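Local atomic coordinates of putative protease (Parabacteroides distasonis ATCC 8503, PDB entry 3KD4), a protein that is of unproven function but is probably an exported protease, carrying the DUF3857 and DUF3858 domains. Residues E151-K165 and S170-R182. Numbering follows the deposited sequence.
Sequences EGTPLACGLYGSPVK and SHDGIKEVHWTLR. With PO4 (phosphate ion), chain D.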
loop_
_atom_site.group_PDB
_atom_site.type_symbol
_atom_site.label_atom_id
_atom_site.label_comp_id
_atom_site.label_asym_id
_atom_site.label_seq_id
_atom_site.Cartn_x
_atom_site.Cartn_y
_atom_site.Cartn_z
ATOM N N GLU A 151 5.481 24.066 24.843
ATOM C CA GLU A 151 6.466 23.592 25.792
ATOM C C GLU A 151 5.772 22.701 26.786
ATOM O O GLU A 151 4.655 22.982 27.229
ATOM C CB GLU A 151 7.194 24.745 26.491
ATOM C CG GLU A 151 8.193 25.297 25.517
ATOM C CD GLU A 151 9.038 26.428 26.020
ATOM O OE1 GLU A 151 8.751 26.998 27.117
ATOM O OE2 GLU A 151 9.996 26.747 25.268
ATOM N N GLY A 152 6.417 21.598 27.075
ATOM C CA GLY A 152 5.857 20.640 28.000
ATOM C C GLY A 152 5.088 19.510 27.352
ATOM O O GLY A 152 4.736 18.535 28.051
ATOM N N THR A 153 4.790 19.631 26.056
ATOM C CA THR A 153 4.146 18.576 25.302
ATOM C C THR A 153 5.242 17.590 24.855
ATOM O O THR A 153 6.289 18.002 24.338
ATOM C CB THR A 153 3.382 19.145 24.053
ATOM O OG1 THR A 153 2.263 19.929 24.498
ATOM C CG2 THR A 153 2.857 18.027 23.072
ATOM N N PRO A 154 5.032 16.292 25.081
ATOM C CA PRO A 154 6.052 15.361 24.575
ATOM C C PRO A 154 6.089 15.370 23.050
ATOM O O PRO A 154 5.066 15.495 22.426
ATOM C CB PRO A 154 5.570 13.998 25.093
ATOM C CG PRO A 154 4.079 14.156 25.193
ATOM C CD PRO A 154 3.888 15.592 25.683
ATOM N N LEU A 155 7.270 15.256 22.463
ATOM C CA LEU A 155 7.398 15.216 21.035
ATOM C C LEU A 155 8.489 14.202 20.681
ATOM O O LEU A 155 9.597 14.264 21.188
ATOM C CB LEU A 155 7.685 16.602 20.462
ATOM C CG LEU A 155 7.969 16.670 18.956
ATOM C CD1 LEU A 155 6.767 16.261 18.167
ATOM C CD2 LEU A 155 8.412 18.084 18.554
ATOM N N ALA A 156 8.134 13.213 19.883
ATOM C CA ALA A 156 9.149 12.347 19.281
ATOM C C ALA A 156 9.096 12.637 17.790
ATOM O O ALA A 156 8.019 12.757 17.211
ATOM C CB ALA A 156 8.872 10.873 19.587
ATOM N N CYS A 157 10.266 12.825 17.192
ATOM C CA CYS A 157 10.319 13.096 15.769
ATOM C C CYS A 157 11.596 12.545 15.170
ATOM O O CYS A 157 12.653 12.441 15.835
ATOM C CB CYS A 157 10.165 14.604 15.491
ATOM S SG CYS A 157 11.169 15.715 16.535
ATOM N N GLY A 158 11.480 12.178 13.907
ATOM C CA GLY A 158 12.607 11.675 13.178
ATOM C C GLY A 158 12.428 11.906 11.697
ATOM O O GLY A 158 11.328 11.785 11.167
ATOM N N LEU A 159 13.544 12.203 11.052
ATOM C CA LEU A 159 13.595 12.286 9.616
ATOM C C LEU A 159 14.243 10.987 9.141
ATOM O O LEU A 159 15.406 10.749 9.391
ATOM C CB LEU A 159 14.422 13.522 9.243
ATOM C CG LEU A 159 14.583 13.825 7.767
ATOM C CD1 LEU A 159 13.200 14.000 7.148
ATOM C CD2 LEU A 159 15.467 15.053 7.513
ATOM N N TYR A 160 13.477 10.125 8.504
ATOM C CA TYR A 160 13.973 8.870 7.952
ATOM C C TYR A 160 14.370 9.056 6.510
ATOM O O TYR A 160 13.704 9.784 5.761
ATOM C CB TYR A 160 12.880 7.807 7.982
ATOM C CG TYR A 160 12.570 7.332 9.362
ATOM C CD1 TYR A 160 11.757 8.088 10.207
ATOM C CD2 TYR A 160 13.153 6.147 9.854
ATOM C CE1 TYR A 160 11.479 7.664 11.523
ATOM C CE2 TYR A 160 12.906 5.708 11.158
ATOM C CZ TYR A 160 12.054 6.458 11.979
ATOM O OH TYR A 160 11.825 6.021 13.251
ATOM N N GLY A 161 15.423 8.340 6.112
ATOM C CA GLY A 161 15.934 8.398 4.755
ATOM C C GLY A 161 16.724 9.641 4.413
ATOM O O GLY A 161 16.887 9.973 3.257
ATOM N N SER A 162 17.271 10.304 5.413
ATOM C CA SER A 162 18.073 11.496 5.183
ATOM C C SER A 162 18.935 11.685 6.409
ATOM O O SER A 162 18.465 11.474 7.493
ATOM C CB SER A 162 17.179 12.735 5.059
ATOM O OG SER A 162 17.990 13.892 5.087
ATOM N N PRO A 163 20.183 12.104 6.241
ATOM C CA PRO A 163 21.028 12.366 7.407
ATOM C C PRO A 163 20.887 13.764 8.005
ATOM O O PRO A 163 21.563 14.079 8.969
ATOM C CB PRO A 163 22.441 12.161 6.845
ATOM C CG PRO A 163 22.350 12.615 5.422
ATOM C CD PRO A 163 20.906 12.302 4.970
ATOM N N VAL A 164 20.002 14.602 7.470
ATOM C CA VAL A 164 19.889 15.976 7.917
ATOM C C VAL A 164 19.460 16.022 9.377
ATOM O O VAL A 164 18.583 15.290 9.801
ATOM C CB VAL A 164 18.936 16.787 7.004
ATOM C CG1 VAL A 164 18.584 18.147 7.629
ATOM C CG2 VAL A 164 19.591 16.947 5.603
ATOM N N LYS A 165 20.137 16.859 10.149
ATOM C CA LYS A 165 19.900 16.972 11.595
ATOM C C LYS A 165 18.840 18.026 11.938
ATOM O O LYS A 165 18.777 19.064 11.295
ATOM C CB LYS A 165 21.216 17.351 12.270
ATOM C CG LYS A 165 22.301 16.266 12.196
ATOM C CD LYS A 165 22.007 15.088 13.148
ATOM C CE LYS A 165 21.132 13.991 12.520
ATOM N NZ LYS A 165 20.251 13.230 13.507
ATOM N N SER A 170 13.244 27.119 20.699
ATOM C CA SER A 170 12.113 27.470 21.503
ATOM C C SER A 170 11.904 28.968 21.535
ATOM O O SER A 170 12.861 29.772 21.439
ATOM C CB SER A 170 12.203 26.874 22.894
ATOM O OG SER A 170 13.255 27.445 23.635
ATOM N N HIS A 171 10.638 29.341 21.657
ATOM C CA HIS A 171 10.247 30.744 21.704
ATOM C C HIS A 171 8.814 30.826 22.194
ATOM O O HIS A 171 7.988 29.988 21.846
ATOM C CB HIS A 171 10.351 31.378 20.294
ATOM C CG HIS A 171 9.348 30.836 19.328
ATOM N ND1 HIS A 171 8.118 31.431 19.129
ATOM C CD2 HIS A 171 9.352 29.703 18.575
ATOM C CE1 HIS A 171 7.411 30.687 18.292
ATOM N NE2 HIS A 171 8.147 29.649 17.918
ATOM N N ASP A 172 8.541 31.820 23.030
ATOM C CA ASP A 172 7.175 32.201 23.367
ATOM C C ASP A 172 6.340 31.053 23.945
ATOM O O ASP A 172 5.146 30.994 23.707
ATOM C CB ASP A 172 6.509 32.801 22.118
ATOM C CG ASP A 172 7.333 33.944 21.516
ATOM O OD1 ASP A 172 7.436 35.034 22.183
ATOM O OD2 ASP A 172 7.923 33.738 20.411
ATOM N N GLY A 173 6.969 30.178 24.724
ATOM C CA GLY A 173 6.306 28.997 25.317
ATOM C C GLY A 173 6.064 27.863 24.314
ATOM O O GLY A 173 5.301 26.950 24.583
ATOM N N ILE A 174 6.680 27.951 23.132
ATOM C CA ILE A 174 6.520 26.969 22.063
ATOM C C ILE A 174 7.864 26.305 21.792
ATOM O O ILE A 174 8.917 26.938 21.771
ATOM C CB ILE A 174 6.002 27.609 20.751
ATOM C CG1 ILE A 174 4.607 28.218 20.944
ATOM C CG2 ILE A 174 5.993 26.584 19.567
ATOM C CD1 ILE A 174 4.320 29.349 19.975
ATOM N N LYS A 175 7.806 25.005 21.573
ATOM C CA LYS A 175 8.958 24.217 21.241
ATOM C C LYS A 175 8.846 23.919 19.724
ATOM O O LYS A 175 7.819 23.414 19.254
ATOM C CB LYS A 175 8.911 22.960 22.117
ATOM C CG LYS A 175 9.613 21.777 21.613
ATOM C CD LYS A 175 9.790 20.716 22.717
ATOM C CE LYS A 175 8.494 19.974 23.070
ATOM N NZ LYS A 175 8.750 18.964 24.141
ATOM N N GLU A 176 9.875 24.286 18.970
ATOM C CA GLU A 176 9.877 24.092 17.535
ATOM C C GLU A 176 11.106 23.314 17.085
ATOM O O GLU A 176 12.203 23.499 17.616
ATOM C CB GLU A 176 9.841 25.438 16.822
ATOM C CG GLU A 176 9.839 25.299 15.325
ATOM C CD GLU A 176 9.816 26.626 14.652
ATOM O OE1 GLU A 176 9.628 27.639 15.364
ATOM O OE2 GLU A 176 9.986 26.651 13.409
ATOM N N VAL A 177 10.915 22.425 16.109
ATOM C CA VAL A 177 12.020 21.724 15.520
ATOM C C VAL A 177 11.862 21.819 14.003
ATOM O O VAL A 177 10.737 21.739 13.475
ATOM C CB VAL A 177 12.101 20.261 16.014
ATOM C CG1 VAL A 177 10.807 19.523 15.762
ATOM C CG2 VAL A 177 13.243 19.526 15.376
ATOM N N HIS A 178 12.970 22.032 13.319
ATOM C CA HIS A 178 12.929 22.148 11.891
ATOM C C HIS A 178 14.095 21.464 11.225
ATOM O O HIS A 178 15.142 21.261 11.849
ATOM C CB HIS A 178 12.783 23.613 11.422
ATOM C CG HIS A 178 13.900 24.525 11.820
ATOM N ND1 HIS A 178 13.889 25.269 12.985
ATOM C CD2 HIS A 178 15.048 24.856 11.177
ATOM C CE1 HIS A 178 14.986 26.006 13.045
ATOM N NE2 HIS A 178 15.713 25.766 11.970
ATOM N N TRP A 179 13.885 21.092 9.960
ATOM C CA TRP A 179 14.932 20.511 9.152
ATOM C C TRP A 179 14.929 21.184 7.769
ATOM O O TRP A 179 13.864 21.572 7.281
ATOM C CB TRP A 179 14.651 19.021 8.935
ATOM C CG TRP A 179 14.543 18.142 10.108
ATOM C CD1 TRP A 179 15.443 17.192 10.473
ATOM C CD2 TRP A 179 13.438 18.026 11.037
ATOM N NE1 TRP A 179 14.999 16.514 11.579
ATOM C CE2 TRP A 179 13.767 16.986 11.940
ATOM C CE3 TRP A 179 12.219 18.676 11.183
ATOM C CZ2 TRP A 179 12.934 16.616 13.000
ATOM C CZ3 TRP A 179 11.379 18.308 12.235
ATOM C CH2 TRP A 179 11.746 17.293 13.134
ATOM N N THR A 180 16.101 21.218 7.110
ATOM C CA THR A 180 16.203 21.697 5.743
ATOM C C THR A 180 16.895 20.657 4.878
ATOM O O THR A 180 18.027 20.258 5.149
ATOM C CB THR A 180 16.918 23.035 5.679
ATOM O OG1 THR A 180 16.186 23.978 6.471
ATOM C CG2 THR A 180 16.979 23.567 4.218
ATOM N N LEU A 181 16.178 20.112 3.895
ATOM C CA LEU A 181 16.777 19.126 2.990
ATOM C C LEU A 181 16.997 19.819 1.646
ATOM O O LEU A 181 16.212 20.690 1.252
ATOM C CB LEU A 181 15.869 17.909 2.835
ATOM C CG LEU A 181 15.468 17.025 4.027
ATOM C CD1 LEU A 181 14.469 17.703 4.985
ATOM C CD2 LEU A 181 14.878 15.702 3.483
ATOM N N ARG A 182 18.095 19.492 0.966
ATOM C CA ARG A 182 18.400 20.075 -0.319
ATOM C C ARG A 182 18.653 19.016 -1.349
ATOM O O ARG A 182 19.203 17.960 -1.060
ATOM C CB ARG A 182 19.612 20.983 -0.223
ATOM C CG ARG A 182 19.400 22.072 0.826
ATOM C CD ARG A 182 20.542 23.048 0.868
ATOM N NE ARG A 182 20.254 24.078 1.853
ATOM C CZ ARG A 182 19.444 25.115 1.643
ATOM N NH1 ARG A 182 18.865 25.320 0.464
ATOM N NH2 ARG A 182 19.223 25.974 2.614
HETATM P P PO4 D . 10.000 21.116 26.918
HETATM O O1 PO4 D . 9.864 22.548 26.460
HETATM O O2 PO4 D . 8.766 20.373 26.455
HETATM O O3 PO4 D . 11.234 20.504 26.300
HETATM O O4 PO4 D . 10.116 21.077 28.418
HETATM O O HOH W 1 9.945 29.649 25.251
HETATM O O HOH W 2 9.610 15.771 24.121
HETATM O O HOH W 3 18.261 21.072 9.054
#
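Lys175 stands up from strand 174-184 toward the loop that leads into strand 156-160. Its CB lies 4.2 Å from Glu151 CG; beyond it CD passes two oxygens of a phosphate ion, CE comes 3.2 Å from Thr153 O, and a bend at chi3 (74°) brings NZ between two acceptors. NZ donates to Thr153 O at 2.6 Å, tilted 20° from the carbonyl plane, and to PO4 O2, which also accepts from Gly152 N. With an alanine here, Thr153 O is likely to lose its charged donor and the phosphate, probably from the crystallisation liquor, one of its two anchors. Nearby, Glu151 N bonds to Gly173 O in the type I' turn of the hairpin joining strands 167-171 and 174-184. The two strands of the contact run nearly parallel, their axes 9.4 Å apart at closest approach, in different sheets packed face to face, both segments falling in the DUF3857 range, so side chains rather than backbone bonds join them. Between them Leu155 CD2 packs on Val177 CG1, the two side chains passing at a slant, and Cys157 SG, in one of its two conformers, sits at the Trp179 ring edge, 3.8 Å from CH2. Farther along, Leu159 CD2 touches Trp179 CD1 and meets Leu181 CD1 tip to tip, while Val164 O approaches the indole edge in plane.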